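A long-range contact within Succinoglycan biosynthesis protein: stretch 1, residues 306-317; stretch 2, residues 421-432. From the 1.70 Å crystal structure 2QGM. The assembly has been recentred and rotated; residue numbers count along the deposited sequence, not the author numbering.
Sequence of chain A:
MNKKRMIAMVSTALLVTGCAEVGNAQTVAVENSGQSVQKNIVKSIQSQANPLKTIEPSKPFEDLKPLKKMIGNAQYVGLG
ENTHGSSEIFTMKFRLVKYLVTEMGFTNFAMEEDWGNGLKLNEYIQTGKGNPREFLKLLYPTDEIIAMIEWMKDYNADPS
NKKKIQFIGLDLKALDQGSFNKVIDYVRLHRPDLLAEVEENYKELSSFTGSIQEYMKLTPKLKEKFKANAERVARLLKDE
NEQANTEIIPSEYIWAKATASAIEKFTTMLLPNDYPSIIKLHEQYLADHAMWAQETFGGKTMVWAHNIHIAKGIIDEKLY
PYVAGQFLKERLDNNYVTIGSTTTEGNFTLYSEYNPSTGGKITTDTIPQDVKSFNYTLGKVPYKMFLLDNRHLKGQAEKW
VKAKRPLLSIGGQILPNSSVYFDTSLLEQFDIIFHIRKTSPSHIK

Stretch 1, residues 306-317: HNIHIAKGIIDE
Stretch 2, residues 421-432: YFDTSLLEQFDI

This is a mixed contact in which the loop after one short helix packs on the strand, helix end and following turn of a distant segment, joined by a lysine anchor, with the side chains of Phe430 and Phe422 adding apolar packing. It buries 680 Å², both sides summed.

Stretch 1 is helical from Asn307 to Ile310. His306 caps this helix: Ile308 N donates to His306 ND1 at 3.0 Å. Ala311 leaves helical phi/psi at -58/149, and the chain runs on as loop. In stretch 2, Tyr421 to Thr424 are strand, and a helix follows from Leu426 to Gln429. Ser425 is its N-cap, with Glu428 N donating to Ser425 OG at 3.2 Å. Phe430 leaves the helix at -130/137.

The register runs in opposite senses along the two sequences. Lys312 CA lies 4.8 Å from Gln429 CA, and Ile315 CA lies 6.2 Å from Phe422 CA.

Lys312 is the main polar anchor. Its backbone (-72/-26) gives a nearly straight hydrogen bond, Lys312 N to Gln429 O, 3.0 Å and 174°. Its CA-to-CB bond points sideways, but the side chain (m, t, m, t) carries the amine back to stretch 2. There Lys312 NZ donates to Leu427 O at 2.7 Å and forms a salt bridge with Asp431 OD1 at 2.8 Å. Asp431 has chi1 -66° (m). The amine thus bonds a helix carbonyl, Leu427 O, and the carboxylate of Asp431, two residues past the helix.

Gln429 (chi1 m, chi2 m) turns its side-chain end back to stretch 1, beside the backbone of Gly313 and Ile314. Gly313 has phi/psi -130/-157. A CB on Gly313 would point toward stretch 2, tight against the Gln429 amide. Nearby, water 1 links the stretches: it donates to Glu428 OE2 at 2.7 Å and accepts a weak bond from Ile314 N at 3.3 Å.

The Phe430 ring (chi1 -44°, chi2 -60°) meets the helix and loop obliquely. Phe430 CZ is 3.7 Å from Asn307 CG and 4.2 Å from Ile315 CD1. Phe430 CE1 is 3.8 Å from Ile310 CD1 and 3.9 Å from Ala311 CB. Ile310 has chi1 p and an off-well chi2 of 94°.

Ile315 (m, t) also reaches the strand, with Ile315 CG2 3.7 Å from Phe422 CB. The CA-to-CB bond of Phe422 points toward stretch 1 (chi1 -60°, chi2 -89°). Asp316 CB lies over one face of its ring, and Asp316 OD2 is 3.3 Å from Phe422 CZ. Asp316 has chi1 -167° (t).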

# COMPACT_ATOMS: atom_id res chain seq x y z
N HIS A 306 4.17 0.07 0.84
CA HIS A 306 5.46 0.07 1.51
C HIS A 306 5.34 0.92 2.78
O HIS A 306 4.47 1.78 2.87
CB HIS A 306 6.52 0.68 0.60
CG HIS A 306 7.92 0.45 1.08
ND1 HIS A 306 8.46 1.12 2.16
CD2 HIS A 306 8.88 -0.40 0.65
CE1 HIS A 306 9.69 0.69 2.38
NE2 HIS A 306 9.97 -0.23 1.47
N ASN A 307 6.21 0.67 3.75
CA ASN A 307 6.23 1.46 4.98
C ASN A 307 6.22 2.94 4.64
O ASN A 307 5.53 3.74 5.26
CB ASN A 307 7.51 1.20 5.79
CG ASN A 307 7.43 -0.03 6.66
OD1 ASN A 307 6.36 -0.61 6.87
ND2 ASN A 307 8.58 -0.43 7.21
N ILE A 308 7.03 3.31 3.65
CA ILE A 308 7.14 4.70 3.23
C ILE A 308 5.80 5.40 2.96
O ILE A 308 5.59 6.53 3.39
CB ILE A 308 8.01 4.81 1.97
CG1 ILE A 308 9.45 4.42 2.29
CG2 ILE A 308 7.91 6.22 1.38
CD1 ILE A 308 10.15 5.34 3.27
N HIS A 309 4.91 4.71 2.26
CA HIS A 309 3.62 5.29 1.90
C HIS A 309 2.54 5.29 2.98
O HIS A 309 1.68 6.16 2.99
CB HIS A 309 3.08 4.62 0.63
CG HIS A 309 3.97 4.80 -0.56
ND1 HIS A 309 4.09 6.00 -1.22
CD2 HIS A 309 4.80 3.94 -1.19
CE1 HIS A 309 4.97 5.88 -2.20
NE2 HIS A 309 5.41 4.63 -2.20
N ILE A 310 2.58 4.32 3.89
CA ILE A 310 1.56 4.27 4.94
C ILE A 310 1.93 5.06 6.19
O ILE A 310 1.06 5.38 7.01
CB ILE A 310 1.22 2.80 5.33
CG1 ILE A 310 2.43 2.10 5.94
CG2 ILE A 310 0.71 2.05 4.11
CD1 ILE A 310 2.49 2.17 7.46
N ALA A 311 3.21 5.40 6.34
CA ALA A 311 3.71 6.14 7.51
C ALA A 311 3.04 7.49 7.76
O ALA A 311 2.62 8.18 6.84
CB ALA A 311 5.22 6.35 7.38
N LYS A 312 2.97 7.86 9.03
CA LYS A 312 2.37 9.12 9.44
C LYS A 312 3.27 10.29 9.06
O LYS A 312 2.79 11.42 8.88
CB LYS A 312 2.13 9.12 10.95
CG LYS A 312 1.16 8.05 11.40
CD LYS A 312 0.96 8.07 12.90
CE LYS A 312 2.17 7.52 13.65
NZ LYS A 312 1.93 7.48 15.13
N GLY A 313 4.57 10.03 8.96
CA GLY A 313 5.51 11.09 8.63
C GLY A 313 6.47 10.79 7.50
O GLY A 313 6.21 9.93 6.65
N ILE A 314 7.60 11.49 7.49
CA ILE A 314 8.62 11.34 6.46
C ILE A 314 9.84 10.55 6.90
O ILE A 314 10.52 10.92 7.86
CB ILE A 314 9.11 12.70 5.96
CG1 ILE A 314 9.10 13.70 7.12
CG2 ILE A 314 8.25 13.17 4.79
CD1 ILE A 314 9.92 14.96 6.89
N ILE A 315 10.13 9.48 6.17
CA ILE A 315 11.29 8.65 6.47
C ILE A 315 12.43 9.03 5.52
O ILE A 315 13.54 9.33 5.97
CB ILE A 315 10.95 7.16 6.31
CG1 ILE A 315 9.85 6.78 7.28
CG2 ILE A 315 12.19 6.32 6.55
CD1 ILE A 315 9.45 5.32 7.20
N ASP A 316 12.14 9.01 4.23
CA ASP A 316 13.10 9.35 3.18
C ASP A 316 12.69 10.72 2.64
O ASP A 316 11.90 10.83 1.71
CB ASP A 316 13.02 8.31 2.05
CG ASP A 316 14.18 8.39 1.08
OD1 ASP A 316 14.66 9.51 0.82
OD2 ASP A 316 14.61 7.33 0.57
N GLU A 317 13.25 11.78 3.22
CA GLU A 317 12.88 13.13 2.80
C GLU A 317 13.25 13.52 1.37
O GLU A 317 12.56 14.32 0.75
CB GLU A 317 13.47 14.15 3.78
CG GLU A 317 12.89 15.55 3.63
CD GLU A 317 13.23 16.43 4.81
OE1 GLU A 317 12.92 16.02 5.96
OE2 GLU A 317 13.78 17.53 4.61
N TYR A 421 19.18 3.25 5.62
CA TYR A 421 18.84 3.58 7.00
C TYR A 421 18.53 5.07 7.08
O TYR A 421 19.23 5.88 6.48
CB TYR A 421 19.99 3.21 7.94
CG TYR A 421 19.95 1.76 8.35
CD1 TYR A 421 19.00 1.30 9.27
CD2 TYR A 421 20.82 0.83 7.79
CE1 TYR A 421 18.93 -0.05 9.61
CE2 TYR A 421 20.75 -0.52 8.12
CZ TYR A 421 19.81 -0.96 9.03
OH TYR A 421 19.74 -2.29 9.35
N PHE A 422 17.48 5.41 7.81
CA PHE A 422 17.05 6.79 7.94
C PHE A 422 16.77 7.21 9.37
O PHE A 422 16.05 6.52 10.10
CB PHE A 422 15.80 7.00 7.08
CG PHE A 422 16.02 6.71 5.63
CD1 PHE A 422 16.46 7.71 4.77
CD2 PHE A 422 15.84 5.42 5.12
CE1 PHE A 422 16.71 7.44 3.42
CE2 PHE A 422 16.09 5.14 3.78
CZ PHE A 422 16.53 6.15 2.92
N ASP A 423 17.33 8.34 9.76
CA ASP A 423 17.16 8.86 11.11
C ASP A 423 15.76 9.43 11.32
O ASP A 423 15.36 10.38 10.65
CB ASP A 423 18.22 9.92 11.41
CG ASP A 423 18.22 10.33 12.86
OD1 ASP A 423 17.25 10.99 13.29
OD2 ASP A 423 19.19 9.99 13.57
N THR A 424 15.03 8.84 12.26
CA THR A 424 13.67 9.28 12.56
C THR A 424 13.17 8.61 13.84
O THR A 424 13.90 7.84 14.47
CB THR A 424 12.71 8.93 11.40
OG1 THR A 424 11.41 9.46 11.67
CG2 THR A 424 12.62 7.43 11.22
N SER A 425 11.93 8.91 14.21
CA SER A 425 11.32 8.33 15.40
C SER A 425 10.34 7.25 14.96
O SER A 425 9.58 7.45 14.01
CB SER A 425 10.58 9.41 16.19
OG SER A 425 9.55 8.86 16.98
N LEU A 426 10.35 6.11 15.64
CA LEU A 426 9.45 5.02 15.28
C LEU A 426 7.98 5.37 15.49
O LEU A 426 7.16 5.14 14.61
CB LEU A 426 9.81 3.76 16.06
CG LEU A 426 9.22 2.47 15.47
CD1 LEU A 426 9.88 2.13 14.13
CD2 LEU A 426 9.44 1.34 16.47
N LEU A 427 7.64 5.93 16.66
CA LEU A 427 6.26 6.31 16.95
C LEU A 427 5.78 7.40 15.98
O LEU A 427 4.61 7.47 15.62
CB LEU A 427 6.13 6.83 18.38
CG LEU A 427 4.77 7.43 18.72
CD1 LEU A 427 3.68 6.35 18.65
CD2 LEU A 427 4.81 8.06 20.10
N GLU A 428 6.72 8.25 15.57
CA GLU A 428 6.44 9.34 14.65
C GLU A 428 5.87 8.79 13.34
O GLU A 428 5.01 9.40 12.71
CB GLU A 428 7.74 10.10 14.36
CG GLU A 428 7.62 11.32 13.48
CD GLU A 428 8.98 11.94 13.17
OE1 GLU A 428 9.80 12.07 14.10
OE2 GLU A 428 9.22 12.31 12.00
N GLN A 429 6.36 7.61 12.96
CA GLN A 429 5.96 6.97 11.72
C GLN A 429 4.85 5.93 11.86
O GLN A 429 3.94 5.88 11.03
CB GLN A 429 7.17 6.30 11.07
CG GLN A 429 8.39 7.20 10.98
CD GLN A 429 8.14 8.39 10.10
OE1 GLN A 429 8.94 9.34 10.06
NE2 GLN A 429 7.03 8.36 9.36
N PHE A 430 4.92 5.11 12.91
CA PHE A 430 3.95 4.04 13.08
C PHE A 430 3.28 3.95 14.45
O PHE A 430 3.95 4.06 15.49
CB PHE A 430 4.63 2.69 12.79
CG PHE A 430 5.50 2.68 11.56
CD1 PHE A 430 4.97 2.96 10.30
CD2 PHE A 430 6.86 2.36 11.65
CE1 PHE A 430 5.77 2.90 9.15
CE2 PHE A 430 7.67 2.30 10.52
CZ PHE A 430 7.12 2.57 9.26
N ASP A 431 1.97 3.71 14.46
CA ASP A 431 1.24 3.57 15.72
C ASP A 431 1.61 2.20 16.28
O ASP A 431 1.84 2.03 17.48
CB ASP A 431 -0.27 3.61 15.48
CG ASP A 431 -0.76 4.96 14.97
OD1 ASP A 431 -0.40 5.99 15.58
OD2 ASP A 431 -1.51 4.99 13.97
N ILE A 432 1.67 1.23 15.38
CA ILE A 432 1.94 -0.17 15.68
C ILE A 432 2.95 -0.73 14.70
O ILE A 432 3.08 -0.25 13.58
CB ILE A 432 0.63 -1.00 15.53
CG1 ILE A 432 -0.44 -0.45 16.46
CG2 ILE A 432 0.88 -2.48 15.84
CD1 ILE A 432 -1.84 -0.90 16.10
O HOH W 1 7.29 13.21 10.32